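Local coordinates for esterase family protein (Staphylococcus aureus, PDB 7L0A), which probably hydrolyses S-formylglutathione to formate and glutathione, as a serine esterase of the esterase D family with the alpha/beta-hydrolase fold, at residues I12-Y16 and Y109-F114; M23-L27 and M82-D86. One frame throughout, in Å; residues are numbered along the deposited sequence. Where two conformers were deposited one is given.

Contact 1 (I12-Y16 and Y109-F114); sequences ISLNY and YVHQIF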
# COMPACT_ATOMS: atom_id res chain seq x y z
N ILE B 12 0.39 1.55 -5.82
CA ILE B 12 -0.19 1.60 -4.48
C ILE B 12 -0.24 3.02 -3.98
O ILE B 12 0.76 3.74 -4.03
CB ILE B 12 0.61 0.69 -3.52
CG1 ILE B 12 0.75 -0.71 -4.11
CG2 ILE B 12 0.02 0.76 -2.14
CD1 ILE B 12 1.55 -1.66 -3.25
N SER B 13 -1.40 3.42 -3.46
CA SER B 13 -1.54 4.66 -2.70
C SER B 13 -1.86 4.31 -1.25
O SER B 13 -2.76 3.51 -0.99
CB SER B 13 -2.62 5.57 -3.27
OG SER B 13 -2.31 6.00 -4.58
N LEU B 14 -1.12 4.90 -0.31
CA LEU B 14 -1.31 4.60 1.10
C LEU B 14 -1.44 5.89 1.90
O LEU B 14 -0.60 6.78 1.78
CB LEU B 14 -0.10 3.77 1.60
CG LEU B 14 -0.07 3.17 3.00
CD1 LEU B 14 0.80 1.91 2.96
CD2 LEU B 14 0.44 4.15 4.04
N ASN B 15 -2.49 5.97 2.72
CA ASN B 15 -2.76 7.09 3.62
C ASN B 15 -2.67 6.53 5.03
O ASN B 15 -3.40 5.61 5.38
CB ASN B 15 -4.15 7.68 3.34
CG ASN B 15 -4.47 8.90 4.16
OD1 ASN B 15 -4.10 9.00 5.31
ND2 ASN B 15 -5.21 9.82 3.57
N TYR B 16 -1.76 7.06 5.85
CA TYR B 16 -1.57 6.50 7.18
C TYR B 16 -1.33 7.64 8.17
O TYR B 16 -0.96 8.74 7.78
CB TYR B 16 -0.42 5.47 7.24
CG TYR B 16 0.98 6.04 7.24
CD1 TYR B 16 1.51 6.72 6.13
CD2 TYR B 16 1.74 5.96 8.38
CE1 TYR B 16 2.80 7.27 6.19
CE2 TYR B 16 3.00 6.52 8.44
CZ TYR B 16 3.53 7.17 7.35
OH TYR B 16 4.79 7.73 7.40
N TYR B 109 8.72 1.64 7.99
CA TYR B 109 7.35 1.15 7.82
C TYR B 109 7.21 0.32 6.54
O TYR B 109 6.69 -0.80 6.56
CB TYR B 109 6.40 2.36 7.82
CG TYR B 109 4.92 2.11 7.68
CD1 TYR B 109 4.26 1.11 8.39
CD2 TYR B 109 4.17 2.92 6.85
CE1 TYR B 109 2.91 0.91 8.26
CE2 TYR B 109 2.81 2.72 6.70
CZ TYR B 109 2.19 1.72 7.43
OH TYR B 109 0.83 1.54 7.29
N VAL B 110 7.70 0.85 5.42
CA VAL B 110 7.47 0.12 4.17
C VAL B 110 8.32 -1.14 4.11
O VAL B 110 7.92 -2.11 3.47
CB VAL B 110 7.71 1.01 2.93
CG1 VAL B 110 6.72 2.19 2.96
CG2 VAL B 110 9.15 1.48 2.77
N HIS B 111 9.49 -1.15 4.76
CA HIS B 111 10.28 -2.37 4.79
C HIS B 111 9.70 -3.41 5.75
O HIS B 111 9.92 -4.61 5.54
CB HIS B 111 11.74 -2.11 5.13
CG HIS B 111 12.52 -1.49 4.01
ND1 HIS B 111 12.46 -0.14 3.72
CD2 HIS B 111 13.41 -2.02 3.14
CE1 HIS B 111 13.27 0.12 2.70
NE2 HIS B 111 13.86 -1.01 2.34
N GLN B 112 8.92 -2.99 6.73
CA GLN B 112 8.21 -3.97 7.56
C GLN B 112 7.01 -4.56 6.84
O GLN B 112 6.78 -5.78 6.90
CB GLN B 112 7.76 -3.36 8.89
CG GLN B 112 8.87 -2.96 9.84
CD GLN B 112 9.69 -4.14 10.34
OE1 GLN B 112 9.21 -4.93 11.14
NE2 GLN B 112 10.93 -4.24 9.89
N ILE B 113 6.19 -3.71 6.20
CA ILE B 113 4.90 -4.19 5.68
C ILE B 113 4.92 -4.65 4.23
O ILE B 113 3.94 -5.27 3.78
CB ILE B 113 3.75 -3.17 5.80
CG1 ILE B 113 3.96 -1.90 4.99
CG2 ILE B 113 3.48 -2.81 7.24
CD1 ILE B 113 2.66 -1.07 4.80
N PHE B 114 5.99 -4.37 3.48
CA PHE B 114 6.11 -4.79 2.09
C PHE B 114 7.33 -5.69 1.88
O PHE B 114 8.28 -5.69 2.68
CB PHE B 114 6.21 -3.61 1.11
CG PHE B 114 4.96 -2.80 0.96
CD1 PHE B 114 3.82 -3.35 0.40
CD2 PHE B 114 4.93 -1.48 1.34
CE1 PHE B 114 2.67 -2.59 0.26
CE2 PHE B 114 3.79 -0.72 1.20
CZ PHE B 114 2.66 -1.28 0.65
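The Y16 ring has Y109 CE2 over one of its faces, 3.8 Å from Y16 CD2; with centroids 4.9 Å apart and planes at 31°, the two rings overlap obliquely. Y16 OH is hydrogen-bonded to E105, one turn before Y109 on helix 99-113, so the tyrosine packs by its ring and is hydrogen-bonded at its tip. Two residues back along the strand, L14 reaches three helix-side residues: its CD2 lies 3.8 Å from Y109 CE2, near the plane of that ring, and its CD1 lies 4.0 Å from I113 CD1 and 4.4 Å from F114 CZ. I12 completes the row, with CD1 3.8 Å from F114 CE1. Strand alternation thus turns I12, L14 and Y16 toward the helix. The contact is apolar and buries 245 Å². The axes of strand 12-16 and helix 109-113 come no closer than 13.0 Å, at 115°, so side chains alone span the gap, while F114, just past the helix, extends the layer. Residues I12 to N15 also pair antiparallel with a strand of the second subunit; F38 of that subunit stacks on Y109, and the two subunits' F114 rings meet. The geometry is that of a helix packed across an outer strand of an alpha/beta-hydrolase sheet, here continued through a dimer interface.

Contact 2 (M23-L27 and M82-D86); sequences MHQNL and MPNVD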
# COMPACT_ATOMS: atom_id res chain seq x y z
N MET B 23 0.41 13.47 12.19
CA MET B 23 -0.78 13.67 11.37
C MET B 23 -0.73 12.69 10.22
O MET B 23 0.24 11.93 10.06
CB MET B 23 -0.91 15.10 10.86
CG MET B 23 0.30 15.63 10.18
SD MET B 23 0.06 17.39 9.78
CE MET B 23 -1.14 17.20 8.46
N HIS B 24 -1.78 12.69 9.41
CA HIS B 24 -1.84 11.78 8.29
C HIS B 24 -0.91 12.22 7.17
O HIS B 24 -0.68 13.42 6.95
CB HIS B 24 -3.26 11.70 7.79
CG HIS B 24 -4.23 11.16 8.79
ND1 HIS B 24 -5.08 11.97 9.50
CD2 HIS B 24 -4.45 9.90 9.23
CE1 HIS B 24 -5.82 11.24 10.29
NE2 HIS B 24 -5.44 9.97 10.18
N GLN B 25 -0.36 11.21 6.49
CA GLN B 25 0.57 11.39 5.39
C GLN B 25 0.22 10.41 4.29
O GLN B 25 -0.23 9.29 4.57
CB GLN B 25 2.02 11.17 5.78
CG GLN B 25 2.57 12.21 6.73
CD GLN B 25 2.64 13.59 6.11
OE1 GLN B 25 3.30 13.80 5.10
NE2 GLN B 25 1.96 14.54 6.73
N ASN B 26 0.42 10.84 3.05
CA ASN B 26 0.23 9.97 1.89
C ASN B 26 1.57 9.48 1.36
O ASN B 26 2.56 10.22 1.33
CB ASN B 26 -0.53 10.68 0.77
CG ASN B 26 -1.95 10.96 1.12
OD1 ASN B 26 -2.64 10.08 1.59
ND2 ASN B 26 -2.41 12.17 0.89
N LEU B 27 1.57 8.23 0.89
CA LEU B 27 2.71 7.60 0.26
C LEU B 27 2.25 7.01 -1.07
O LEU B 27 1.15 6.47 -1.18
CB LEU B 27 3.33 6.44 1.05
CG LEU B 27 3.62 6.55 2.51
CD1 LEU B 27 4.07 5.17 3.03
CD2 LEU B 27 4.73 7.58 2.77
N MET B 82 7.66 6.81 -2.69
CA MET B 82 7.56 8.25 -2.88
C MET B 82 6.71 8.83 -1.76
O MET B 82 5.48 8.93 -1.89
CB MET B 82 6.96 8.54 -4.27
CG MET B 82 7.96 8.26 -5.41
SD MET B 82 7.24 7.90 -7.05
CE MET B 82 6.63 6.26 -6.77
N PRO B 83 7.31 9.28 -0.66
CA PRO B 83 6.51 9.88 0.41
C PRO B 83 6.15 11.32 0.13
O PRO B 83 6.91 12.07 -0.49
CB PRO B 83 7.44 9.81 1.63
CG PRO B 83 8.82 9.85 1.05
CD PRO B 83 8.72 9.09 -0.28
N ASN B 84 4.99 11.72 0.65
CA ASN B 84 4.69 13.14 0.72
C ASN B 84 5.56 13.82 1.78
O ASN B 84 5.74 13.30 2.88
CB ASN B 84 3.23 13.38 1.09
CG ASN B 84 2.90 14.85 1.19
OD1 ASN B 84 2.83 15.55 0.19
ND2 ASN B 84 2.75 15.34 2.43
N VAL B 85 6.09 14.99 1.43
CA VAL B 85 6.88 15.78 2.36
C VAL B 85 6.23 17.15 2.52
O VAL B 85 6.07 17.90 1.54
CB VAL B 85 8.34 15.90 1.89
CG1 VAL B 85 9.13 16.73 2.87
CG2 VAL B 85 8.94 14.54 1.67
N ASP B 86 5.76 17.44 3.73
CA ASP B 86 5.18 18.75 4.01
C ASP B 86 6.28 19.77 4.26
O ASP B 86 7.34 19.45 4.82
CB ASP B 86 4.29 18.70 5.25
CG ASP B 86 2.99 17.95 5.02
OD1 ASP B 86 2.50 17.94 3.86
OD2 ASP B 86 2.47 17.37 6.00
O HOH W 1 5.89 15.28 5.86
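Segments 23-27 and 82-86 run antiparallel, their end-to-end directions 152° apart, where strands 24-32 and 79-83 adjoin in the central sheet of the alpha/beta-hydrolase fold. L27 and P83 form a non-hydrogen-bonded pair with CA atoms 4.4 Å apart. Next to it, N84 N donates to N26 O at 2.9 Å and 157°, carrying the backbone pairing one residue beyond the end of strand 79-83. L27 and P83 project from the same face of the sheet, where L27 CD2 meets P83 CB at 3.7 Å; helix 99-113 covers this face, with V106 against L27 and I103 against P83. As the backbones separate, polar side chains bridge the gap. The Q25 amide uses both ends: OE1 accepts from N84 ND2 at 3.1 Å and 166°, while NE2 donates to D86 OD2 at 3.0 Å and 163°. N84 ND2 also donates to D86 OD1 at 3.0 Å, so the three side chains close a ring of hydrogen bonds that joins the loop after strand 79-83 to strand 24-32. A water also links the two segments, donating to Q25 OE1 at 3.1 Å and accepting from D86 N at 3.0 Å.

In the fold
From the N terminus, strand 9-17 supplies the first half of contact 1, and strand 24-32, which follows it directly, supplies the first half of contact 2. The chain then builds strand 49-53 and comes back through strand 79-83, closing contact 2 across 54 intervening residues. Contact 1 closes only at the C-terminal end of helix 99-113, across 92, so the 23-27/82-86 closure lies wholly within the larger one. The centres of the two contacts are about 11 Å apart, and the strands bearing their first halves are sheet neighbours: L14 O to L27 N at 2.8 Å and Y16 O to Q25 N at 2.9 Å are probable hydrogen bonds. Contact 2 joins strands within the sheet; contact 1 ties this chain's outermost strand to helix 99-113.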